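Local coordinates for protein citrate synthase (PDB 4TVM) that catalyses the condensation of oxaloacetate with acetyl-CoA and water to give citrate and CoA, a step of the Krebs cycle, at residues Ile110-Lys121 with Phe187-Leu196. Sequence-based numbering, arbitrary orientation.
Sequences IQRHTMLHEDLK and FLYPDNSLTL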
ATOM      1  N   ILE A 110      -8.635  -4.262 -24.979  1.00 44.38           N
ATOM      2  CA  ILE A 110      -8.008  -5.152 -24.011  1.00 41.19           C
ATOM      3  C   ILE A 110      -7.396  -6.353 -24.721  1.00 44.84           C
ATOM      4  O   ILE A 110      -6.358  -6.854 -24.298  1.00 45.00           O
ATOM      5  CB  ILE A 110      -9.035  -5.658 -22.972  1.00 40.78           C
ATOM      6  CG1 ILE A 110      -9.496  -4.518 -22.078  1.00 40.12           C
ATOM      7  CG2 ILE A 110      -8.459  -6.773 -22.107  1.00 41.92           C
ATOM      8  CD1 ILE A 110     -10.724  -4.864 -21.266  1.00 41.32           C
ATOM      9  N   GLN A 111      -8.034  -6.842 -25.778  1.00 45.98           N
ATOM     10  CA  GLN A 111      -7.597  -8.111 -26.369  1.00 52.75           C
ATOM     11  C   GLN A 111      -6.252  -7.930 -27.043  1.00 55.20           C
ATOM     12  O   GLN A 111      -5.477  -8.871 -27.165  1.00 59.79           O
ATOM     13  CB  GLN A 111      -8.638  -8.656 -27.363  1.00 54.84           C
ATOM     14  CG  GLN A 111      -8.749 -10.171 -27.390  1.00 59.16           C
ATOM     15  CD  GLN A 111      -9.060 -10.777 -26.023  1.00 62.37           C
ATOM     16  OE1 GLN A 111      -8.352 -11.663 -25.546  1.00 63.13           O
ATOM     17  NE2 GLN A 111     -10.121 -10.300 -25.389  1.00 66.18           N
ATOM     18  N   ARG A 112      -5.960  -6.705 -27.458  1.00 56.93           N
ATOM     19  CA  ARG A 112      -4.730  -6.440 -28.194  1.00 57.76           C
ATOM     20  C   ARG A 112      -3.572  -5.992 -27.273  1.00 48.45           C
ATOM     21  O   ARG A 112      -2.494  -5.730 -27.769  1.00 50.41           O
ATOM     22  CB  ARG A 112      -4.991  -5.476 -29.396  1.00 59.07           C
ATOM     23  CG  ARG A 112      -5.487  -4.071 -29.051  1.00 66.71           C
ATOM     24  CD  ARG A 112      -5.974  -3.267 -30.276  1.00 68.36           C
ATOM     25  NE  ARG A 112      -6.310  -1.874 -29.904  1.00 70.79           N
ATOM     26  CZ  ARG A 112      -5.420  -0.915 -29.602  1.00 65.19           C
ATOM     27  NH1 ARG A 112      -4.124  -1.170 -29.639  1.00 68.26           N
ATOM     28  NH2 ARG A 112      -5.819   0.317 -29.262  1.00 60.38           N
ATOM     29  N   HIS A 113      -3.774  -5.978 -25.953  1.00 42.65           N
ATOM     30  CA  HIS A 113      -2.708  -5.617 -24.988  1.00 43.96           C
ATOM     31  C   HIS A 113      -2.354  -6.692 -23.955  1.00 42.66           C
ATOM     32  O   HIS A 113      -1.769  -6.388 -22.902  1.00 40.18           O
ATOM     33  CB  HIS A 113      -3.079  -4.334 -24.223  1.00 47.99           C
ATOM     34  CG  HIS A 113      -3.007  -3.087 -25.049  1.00 48.96           C
ATOM     35  ND1 HIS A 113      -3.946  -2.776 -26.007  1.00 51.48           N
ATOM     36  CD2 HIS A 113      -2.112  -2.075 -25.057  1.00 49.27           C
ATOM     37  CE1 HIS A 113      -3.630  -1.625 -26.574  1.00 51.34           C
ATOM     38  NE2 HIS A 113      -2.524  -1.178 -26.012  1.00 51.87           N
ATOM     39  N   THR A 114      -2.664  -7.946 -24.255  1.00 41.58           N
ATOM     40  CA  THR A 114      -2.489  -9.010 -23.289  1.00 37.65           C
ATOM     41  C   THR A 114      -1.105  -9.585 -23.267  1.00 42.30           C
ATOM     42  O   THR A 114      -0.761 -10.339 -22.344  1.00 47.12           O
ATOM     43  CB  THR A 114      -3.423 -10.181 -23.573  1.00 33.96           C
ATOM     44  OG1 THR A 114      -3.345 -10.496 -24.955  1.00 39.89           O
ATOM     45  CG2 THR A 114      -4.856  -9.848 -23.198  1.00 31.72           C
ATOM     46  N   MET A 115      -0.318  -9.300 -24.296  1.00 44.80           N
ATOM     47  CA  MET A 115       1.045  -9.788 -24.329  1.00 44.59           C
ATOM     48  C   MET A 115       1.918  -8.818 -23.554  1.00 41.70           C
ATOM     49  O   MET A 115       1.806  -7.616 -23.748  1.00 42.72           O
ATOM     50  CB  MET A 115       1.540  -9.893 -25.758  1.00 50.88           C
ATOM     51  CG  MET A 115       2.478 -11.069 -25.960  1.00 59.20           C
ATOM     52  SD  MET A 115       2.964 -11.357 -27.662  1.00 69.16           S
ATOM     53  CE  MET A 115       1.435 -12.082 -28.293  1.00 68.14           C
ATOM     54  N   LEU A 116       2.742  -9.355 -22.657  1.00 38.21           N
ATOM     55  CA  LEU A 116       3.808  -8.615 -22.005  1.00 37.23           C
ATOM     56  C   LEU A 116       4.987  -8.443 -22.945  1.00 37.62           C
ATOM     57  O   LEU A 116       5.269  -9.306 -23.790  1.00 39.58           O
ATOM     58  CB  LEU A 116       4.384  -9.388 -20.811  1.00 35.98           C
ATOM     59  CG  LEU A 116       3.501 -10.140 -19.848  1.00 34.45           C
ATOM     60  CD1 LEU A 116       4.365 -10.761 -18.767  1.00 37.96           C
ATOM     61  CD2 LEU A 116       2.488  -9.218 -19.230  1.00 35.97           C
ATOM     62  N   HIS A 117       5.695  -7.343 -22.758  1.00 39.05           N
ATOM     63  CA  HIS A 117       7.080  -7.199 -23.242  1.00 40.00           C
ATOM     64  C   HIS A 117       7.858  -8.467 -22.956  1.00 40.52           C
ATOM     65  O   HIS A 117       7.901  -8.911 -21.800  1.00 37.63           O
ATOM     66  CB  HIS A 117       7.788  -6.028 -22.519  1.00 37.44           C
ATOM     67  CG  HIS A 117       8.925  -5.450 -23.297  1.00 39.19           C
ATOM     68  ND1 HIS A 117      10.166  -6.048 -23.357  1.00 39.87           N
ATOM     69  CD2 HIS A 117       9.011  -4.333 -24.055  1.00 37.16           C
ATOM     70  CE1 HIS A 117      10.967  -5.328 -24.116  1.00 36.78           C
ATOM     71  NE2 HIS A 117      10.284  -4.285 -24.558  1.00 37.25           N
ATOM     72  N   GLU A 118       8.480  -9.035 -23.992  1.00 41.55           N
ATOM     73  CA  GLU A 118       9.315 -10.232 -23.834  1.00 46.79           C
ATOM     74  C   GLU A 118      10.317 -10.184 -22.664  1.00 50.61           C
ATOM     75  O   GLU A 118      10.572 -11.221 -22.024  1.00 50.09           O
ATOM     76  CB  GLU A 118      10.091 -10.520 -25.113  1.00 50.06           C
ATOM     77  CG  GLU A 118       9.362 -11.430 -26.082  1.00 50.97           C
ATOM     78  CD  GLU A 118       9.169 -12.804 -25.503  1.00 50.09           C
ATOM     79  OE1 GLU A 118       8.009 -13.147 -25.198  1.00 46.81           O
ATOM     80  OE2 GLU A 118      10.176 -13.514 -25.316  1.00 50.98           O
ATOM     81  N   ASP A 119      10.919  -9.017 -22.413  1.00 44.65           N
ATOM     82  CA  ASP A 119      11.794  -8.860 -21.248  1.00 42.72           C
ATOM     83  C   ASP A 119      11.056  -9.012 -19.922  1.00 41.17           C
ATOM     84  O   ASP A 119      11.584  -9.581 -18.960  1.00 36.13           O
ATOM     85  CB  ASP A 119      12.500  -7.524 -21.267  1.00 45.00           C
ATOM     86  CG  ASP A 119      13.587  -7.441 -22.302  1.00 45.44           C
ATOM     87  OD1 ASP A 119      13.802  -8.394 -23.077  1.00 49.94           O
ATOM     88  OD2 ASP A 119      14.230  -6.378 -22.341  1.00 51.84           O
ATOM     89  N   LEU A 120       9.831  -8.502 -19.872  1.00 42.65           N
ATOM     90  CA  LEU A 120       8.989  -8.663 -18.687  1.00 39.33           C
ATOM     91  C   LEU A 120       8.553 -10.080 -18.545  1.00 35.03           C
ATOM     92  O   LEU A 120       8.432 -10.590 -17.440  1.00 42.82           O
ATOM     93  CB  LEU A 120       7.771  -7.753 -18.702  1.00 39.17           C
ATOM     94  CG  LEU A 120       6.982  -7.870 -17.394  1.00 41.50           C
ATOM     95  CD1 LEU A 120       7.806  -7.355 -16.237  1.00 41.58           C
ATOM     96  CD2 LEU A 120       5.639  -7.157 -17.456  1.00 43.99           C
ATOM     97  N   LYS A 121       8.359 -10.747 -19.655  1.00 35.56           N
ATOM     98  CA  LYS A 121       8.180 -12.210 -19.629  1.00 34.58           C
ATOM     99  C   LYS A 121       9.387 -12.913 -19.066  1.00 33.96           C
ATOM    100  O   LYS A 121       9.255 -13.708 -18.156  1.00 34.14           O
ATOM    101  CB  LYS A 121       7.933 -12.724 -21.031  1.00 37.15           C
ATOM    102  CG  LYS A 121       7.334 -14.106 -21.091  1.00 39.51           C
ATOM    103  CD  LYS A 121       7.574 -14.730 -22.449  1.00 42.13           C
ATOM    104  CE  LYS A 121       6.889 -16.078 -22.577  1.00 42.16           C
ATOM    105  NZ  LYS A 121       7.804 -17.082 -23.154  1.00 41.76           N
ATOM    106  N   PHE A 187       5.489 -21.231 -20.213  1.00 42.60           N
ATOM    107  CA  PHE A 187       4.469 -20.221 -20.356  1.00 42.93           C
ATOM    108  C   PHE A 187       3.907 -20.407 -21.733  1.00 44.73           C
ATOM    109  O   PHE A 187       4.643 -20.706 -22.645  1.00 53.54           O
ATOM    110  CB  PHE A 187       5.015 -18.813 -20.251  1.00 37.32           C
ATOM    111  CG  PHE A 187       5.619 -18.465 -18.913  1.00 38.71           C
ATOM    112  CD1 PHE A 187       5.629 -19.349 -17.825  1.00 41.98           C
ATOM    113  CD2 PHE A 187       6.159 -17.214 -18.730  1.00 37.15           C
ATOM    114  CE1 PHE A 187       6.183 -18.961 -16.603  1.00 40.89           C
ATOM    115  CE2 PHE A 187       6.705 -16.839 -17.525  1.00 38.47           C
ATOM    116  CZ  PHE A 187       6.716 -17.709 -16.458  1.00 37.81           C
ATOM    117  N   LEU A 188       2.602 -20.218 -21.888  1.00 48.83           N
ATOM    118  CA  LEU A 188       1.979 -20.100 -23.223  1.00 44.93           C
ATOM    119  C   LEU A 188       1.792 -18.629 -23.568  1.00 42.05           C
ATOM    120  O   LEU A 188       2.069 -17.766 -22.741  1.00 36.64           O
ATOM    121  CB  LEU A 188       0.615 -20.817 -23.240  1.00 45.91           C
ATOM    122  CG  LEU A 188       0.633 -22.285 -23.700  1.00 49.24           C
ATOM    123  CD1 LEU A 188       1.792 -23.020 -23.060  1.00 47.39           C
ATOM    124  CD2 LEU A 188      -0.683 -23.017 -23.404  1.00 49.24           C
ATOM    125  N   TYR A 189       1.298 -18.347 -24.781  1.00 41.44           N
ATOM    126  CA  TYR A 189       0.913 -16.989 -25.171  1.00 40.77           C
ATOM    127  C   TYR A 189      -0.591 -16.834 -25.351  1.00 39.57           C
ATOM    128  O   TYR A 189      -1.264 -17.813 -25.500  1.00 49.18           O
ATOM    129  CB  TYR A 189       1.609 -16.610 -26.450  1.00 40.27           C
ATOM    130  CG  TYR A 189       3.070 -16.345 -26.255  1.00 42.71           C
ATOM    131  CD1 TYR A 189       3.526 -15.084 -25.853  1.00 44.41           C
ATOM    132  CD2 TYR A 189       4.006 -17.344 -26.474  1.00 40.76           C
ATOM    133  CE1 TYR A 189       4.882 -14.836 -25.679  1.00 39.05           C
ATOM    134  CE2 TYR A 189       5.342 -17.108 -26.316  1.00 37.80           C
ATOM    135  CZ  TYR A 189       5.772 -15.860 -25.916  1.00 39.20           C
ATOM    136  OH  TYR A 189       7.113 -15.652 -25.777  1.00 38.19           O
ATOM    137  N   PRO A 190      -1.120 -15.598 -25.296  1.00 43.91           N
ATOM    138  CA  PRO A 190      -2.507 -15.307 -25.691  1.00 48.30           C
ATOM    139  C   PRO A 190      -2.929 -15.844 -27.058  1.00 49.24           C
ATOM    140  O   PRO A 190      -2.163 -15.772 -28.001  1.00 48.54           O
ATOM    141  CB  PRO A 190      -2.545 -13.775 -25.721  1.00 46.46           C
ATOM    142  CG  PRO A 190      -1.570 -13.368 -24.674  1.00 44.73           C
ATOM    143  CD  PRO A 190      -0.527 -14.452 -24.571  1.00 45.87           C
ATOM    144  N   ASP A 191      -4.138 -16.396 -27.123  1.00 52.18           N
ATOM    145  CA  ASP A 191      -4.807 -16.769 -28.373  1.00 52.30           C
ATOM    146  C   ASP A 191      -5.829 -15.668 -28.684  1.00 50.41           C
ATOM    147  O   ASP A 191      -6.744 -15.448 -27.904  1.00 50.77           O
ATOM    148  CB  ASP A 191      -5.522 -18.098 -28.147  1.00 54.05           C
ATOM    149  CG  ASP A 191      -6.008 -18.750 -29.434  1.00 53.92           C
ATOM    150  OD1 ASP A 191      -6.151 -18.074 -30.481  1.00 54.32           O
ATOM    151  OD2 ASP A 191      -6.233 -19.976 -29.379  1.00 48.57           O
ATOM    152  N   ASN A 192      -5.675 -14.972 -29.805  1.00 52.74           N
ATOM    153  CA  ASN A 192      -6.637 -13.910 -30.177  1.00 61.28           C
ATOM    154  C   ASN A 192      -8.052 -14.395 -30.341  1.00 59.79           C
ATOM    155  O   ASN A 192      -8.972 -13.600 -30.396  1.00 63.25           O
ATOM    156  CB  ASN A 192      -6.247 -13.197 -31.481  1.00 63.40           C
ATOM    157  CG  ASN A 192      -5.449 -11.930 -31.233  1.00 69.48           C
ATOM    158  OD1 ASN A 192      -5.638 -11.240 -30.223  1.00 74.03           O
ATOM    159  ND2 ASN A 192      -4.553 -11.620 -32.149  1.00 68.16           N
ATOM    160  N   SER A 193      -8.221 -15.705 -30.406  1.00 60.92           N
ATOM    161  CA  SER A 193      -9.504 -16.279 -30.670  1.00 57.94           C
ATOM    162  C   SER A 193     -10.230 -16.664 -29.375  1.00 58.46           C
ATOM    163  O   SER A 193     -11.207 -17.403 -29.424  1.00 59.77           O
ATOM    164  CB  SER A 193      -9.325 -17.504 -31.569  1.00 58.48           C
ATOM    165  OG  SER A 193      -9.337 -18.717 -30.831  1.00 58.18           O
ATOM    166  N   LEU A 194      -9.777 -16.167 -28.228  1.00 51.14           N
ATOM    167  CA  LEU A 194     -10.448 -16.484 -27.005  1.00 48.59           C
ATOM    168  C   LEU A 194     -10.848 -15.224 -26.321  1.00 52.64           C
ATOM    169  O   LEU A 194     -10.350 -14.152 -26.606  1.00 53.88           O
ATOM    170  CB  LEU A 194      -9.545 -17.248 -26.065  1.00 46.79           C
ATOM    171  CG  LEU A 194      -9.059 -18.596 -26.577  1.00 49.25           C
ATOM    172  CD1 LEU A 194      -8.294 -19.294 -25.470  1.00 47.25           C
ATOM    173  CD2 LEU A 194     -10.200 -19.467 -27.096  1.00 49.69           C
ATOM    174  N   THR A 195     -11.761 -15.418 -25.391  1.00 56.00           N
ATOM    175  CA  THR A 195     -12.206 -14.460 -24.423  1.00 48.30           C
ATOM    176  C   THR A 195     -11.056 -14.249 -23.454  1.00 45.94           C
ATOM    177  O   THR A 195     -10.155 -15.067 -23.400  1.00 42.17           O
ATOM    178  CB  THR A 195     -13.453 -15.100 -23.781  1.00 50.32           C
ATOM    179  OG1 THR A 195     -14.612 -14.683 -24.502  1.00 53.05           O
ATOM    180  CG2 THR A 195     -13.641 -14.769 -22.391  1.00 52.64           C
ATOM    181  N   LEU A 196     -11.065 -13.134 -22.734  1.00 42.70           N
ATOM    182  CA  LEU A 196     -10.019 -12.832 -21.800  1.00 41.54           C
ATOM    183  C   LEU A 196      -9.995 -13.897 -20.729  1.00 44.67           C
ATOM    184  O   LEU A 196      -8.938 -14.418 -20.409  1.00 48.35           O
ATOM    185  CB  LEU A 196     -10.242 -11.473 -21.146  1.00 43.02           C
ATOM    186  CG  LEU A 196      -9.315 -11.139 -19.961  1.00 47.48           C
ATOM    187  CD1 LEU A 196      -7.982 -10.522 -20.419  1.00 48.37           C
ATOM    188  CD2 LEU A 196      -9.983 -10.193 -18.962  1.00 46.75           C
TER
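Tyr189 meets Glu118 and Lys121 where two helix-connecting segments of the largely helical citrate synthase fold run side by side in opposite directions. Residues 110-121 link helix 100-111 to helix 118-122, whereas the loop that includes Phe187 leads from helix 159-182 into helix 196-205, away from the oxaloacetate pocket. At one end the phenol of Tyr189 reaches across to the start of helix 118-122. Its hydroxyl OH donates to Glu118 OE1 (2.7 Å), which lies at the ring edge and is approached from above the carboxylate plane, 37° out of it. Tyr189 OH also accepts from Lys121 NZ at 3.1 Å. Two bonds thus grip the hydroxyl, which bridges two side chains, probably of opposite charge, from residues three apart on the short helix. Lys121 is extended as far as CE, with CG anti to the backbone N (chi1 -163°), and this carries the chain across the tyrosine at about a right angle, Lys121 CE lying 3.5 Å from Tyr189 CZ. Its CG also meets the Phe187 ring at the edge, and that ring stacks on Tyr177 of helix 159-182. Met115, three residues before Glu118, also reaches the tyrosine: its CG sits at the edge, near the ring plane, and SD makes an oblique Met-aromatic contact 5.2 Å from the centroid of the Tyr189 ring. Midway, Thr114 and Pro190 lie alongside each other, pointing in opposite directions, with OG1 of Thr114 against CG of Pro190. Toward the far end the Gln111 chain bends at chi2 (56°) to lay its amide beside Leu194 O, at the entry to helix 196-205, without a hydrogen bond between Gln111 OE1 and that carbonyl. Next to it in the chain, Ile110 CG2 packs 4.1 Å from Leu196 CD1.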